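Local coordinates for SMC protein (Pyrococcus furiosus, PDB 3NWC) that dimerizes through its hinge domain, the central globular part of an SMC protein of chromosome condensation and partitioning, and binds DNA there, at the interface of chains A and B. Coordinates in Å, arbitrary orientation; residue numbers count along the deposited sequence, not the author numbering. Chains: chain A/B, SMC protein.

The interface of chains A and B. Residues chain A 62, 90-93, 97, 126; chain B 158, 160-162.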
# COMPACT_ATOMS: atom_id res chain seq x y z
N ARG A 62 4.31 -2.90 -3.86
CA ARG A 62 4.22 -3.28 -5.26
C ARG A 62 5.13 -4.46 -5.54
O ARG A 62 4.89 -5.23 -6.46
CB ARG A 62 4.57 -2.10 -6.17
CG ARG A 62 3.58 -0.95 -6.08
CD ARG A 62 2.17 -1.47 -6.17
NE ARG A 62 1.20 -0.38 -6.13
CZ ARG A 62 -0.10 -0.53 -6.35
NH1 ARG A 62 -0.59 -1.74 -6.65
NH2 ARG A 62 -0.90 0.52 -6.30
N THR A 90 -2.59 -8.79 -5.56
CA THR A 90 -2.80 -7.70 -6.50
C THR A 90 -2.14 -8.08 -7.81
O THR A 90 -0.96 -8.45 -7.85
CB THR A 90 -2.18 -6.40 -5.97
OG1 THR A 90 -2.82 -6.05 -4.74
CG2 THR A 90 -2.39 -5.26 -6.97
N PHE A 91 -2.92 -8.01 -8.89
CA PHE A 91 -2.44 -8.43 -10.20
C PHE A 91 -2.24 -7.25 -11.12
O PHE A 91 -3.04 -6.31 -11.10
CB PHE A 91 -3.43 -9.41 -10.82
CG PHE A 91 -3.59 -10.68 -10.02
CD1 PHE A 91 -2.73 -11.75 -10.21
CD2 PHE A 91 -4.58 -10.79 -9.05
CE1 PHE A 91 -2.87 -12.91 -9.47
CE2 PHE A 91 -4.73 -11.95 -8.30
CZ PHE A 91 -3.86 -13.02 -8.51
N LEU A 92 -1.17 -7.30 -11.92
CA LEU A 92 -0.85 -6.25 -12.89
C LEU A 92 -0.96 -6.80 -14.32
O LEU A 92 -0.04 -7.47 -14.80
CB LEU A 92 0.56 -5.71 -12.64
CG LEU A 92 0.89 -5.32 -11.19
CD1 LEU A 92 2.28 -4.72 -11.11
CD2 LEU A 92 -0.13 -4.32 -10.67
N PRO A 93 -2.09 -6.53 -15.00
CA PRO A 93 -2.33 -7.07 -16.34
C PRO A 93 -1.62 -6.21 -17.36
O PRO A 93 -1.85 -5.00 -17.43
CB PRO A 93 -3.84 -6.95 -16.50
CG PRO A 93 -4.37 -6.42 -15.18
CD PRO A 93 -3.22 -5.71 -14.54
N ILE A 97 -2.34 -2.26 -17.44
CA ILE A 97 -1.61 -1.50 -16.44
C ILE A 97 -0.94 -0.27 -17.03
O ILE A 97 -0.28 -0.34 -18.06
CB ILE A 97 -0.60 -2.41 -15.69
CG1 ILE A 97 -0.20 -1.79 -14.34
CG2 ILE A 97 0.60 -2.72 -16.60
CD1 ILE A 97 -1.33 -1.80 -13.30
N PHE A 126 4.76 1.15 -14.34
CA PHE A 126 3.63 1.46 -13.47
C PHE A 126 4.12 1.64 -12.02
O PHE A 126 3.72 2.57 -11.33
CB PHE A 126 2.56 0.38 -13.52
CG PHE A 126 1.78 0.25 -12.24
CD1 PHE A 126 0.79 1.17 -11.93
CD2 PHE A 126 2.07 -0.76 -11.35
CE1 PHE A 126 0.10 1.07 -10.74
CE2 PHE A 126 1.38 -0.86 -10.17
CZ PHE A 126 0.39 0.05 -9.87
N GLU B 158 -7.73 -0.61 -8.98
CA GLU B 158 -7.07 0.68 -8.91
C GLU B 158 -7.22 1.34 -10.27
O GLU B 158 -7.43 0.67 -11.28
CB GLU B 158 -5.62 0.53 -8.47
CG GLU B 158 -5.49 -0.02 -7.05
CD GLU B 158 -4.05 -0.24 -6.61
OE1 GLU B 158 -3.33 0.76 -6.42
OE2 GLU B 158 -3.66 -1.41 -6.44
N SER B 160 -5.13 2.62 -12.04
CA SER B 160 -3.95 2.21 -12.81
C SER B 160 -4.21 0.96 -13.63
O SER B 160 -3.54 0.72 -14.64
CB SER B 160 -2.81 1.89 -11.83
OG SER B 160 -3.16 0.77 -11.02
N GLY B 161 -5.15 0.14 -13.18
CA GLY B 161 -5.42 -1.13 -13.83
C GLY B 161 -5.06 -2.33 -12.95
O GLY B 161 -5.28 -3.47 -13.36
N ALA B 162 -4.52 -2.08 -11.76
CA ALA B 162 -4.15 -3.14 -10.82
C ALA B 162 -5.40 -3.74 -10.17
O ALA B 162 -6.26 -3.00 -9.69
CB ALA B 162 -3.22 -2.61 -9.75
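In the SMC hinge, whose pairing makes the protein a homodimer, the chain B loop from B:Glu158 to B:Ala162, between strands 156-157 and 163-165, lies against A:Arg62 of the 3-10 helix 60-64, A:Phe126 of helix 121-128, strand 89-93 and A:Ile97. A:Arg62 and B:Glu158 meet tip to tip in an end-on salt bridge. A:Arg62 NH1 donates to B:Glu158 OE2 at 3.1 Å. A:Arg62 NH2 donates to B:Glu158 OE1 at 2.4 Å, so short that the exact length is doubtful. The guanidinium and carboxylate lie 14° apart, nearly coplanar; OE1 uses its syn lone pair, and OE2 is met on the syn side but tilted out of the carboxylate plane. A bend at chi2 turns the arginine chain. Arginine suits the place because its flat, forked end offers one N-H donor to each oxygen. One face of the guanidinium rests on the rim of A:Phe126: A:Phe126 CZ lies 3.6 Å above the guanidinium plane of A:Arg62, over its centre, which is likely to limit its rotation. An alanine in place of A:Arg62 would probably leave the carboxylate of B:Glu158 without its charged mate and open a gap beside the phenylalanine.

B:Ser160 brings CB to the rim of the A:Phe126 ring, 3.2 Å from A:Phe126 CE1 and tilted out of its plane. A serine is small enough for this tight approach, and the hydroxyl OG of B:Ser160 serves its own loop by accepting a hydrogen bond from the backbone N of B:Ala162 at 3.2 Å, which braces the turn. B:Gly161 adopts a positive phi of 114° in that turn, a conformation costly for residues with a CB; its carbonyl O faces CD of A:Pro93.

Beyond the turn, the methyl of B:Ala162 packs against A:Leu92 CD2, 3.7 Å from CB, and A:Thr90 CG2. A:Ile97, with CG1 anti to the backbone N (chi1 -159°), carries CD1 over the ring centre of A:Phe126 and 4.0 Å from B:Ala162 CA.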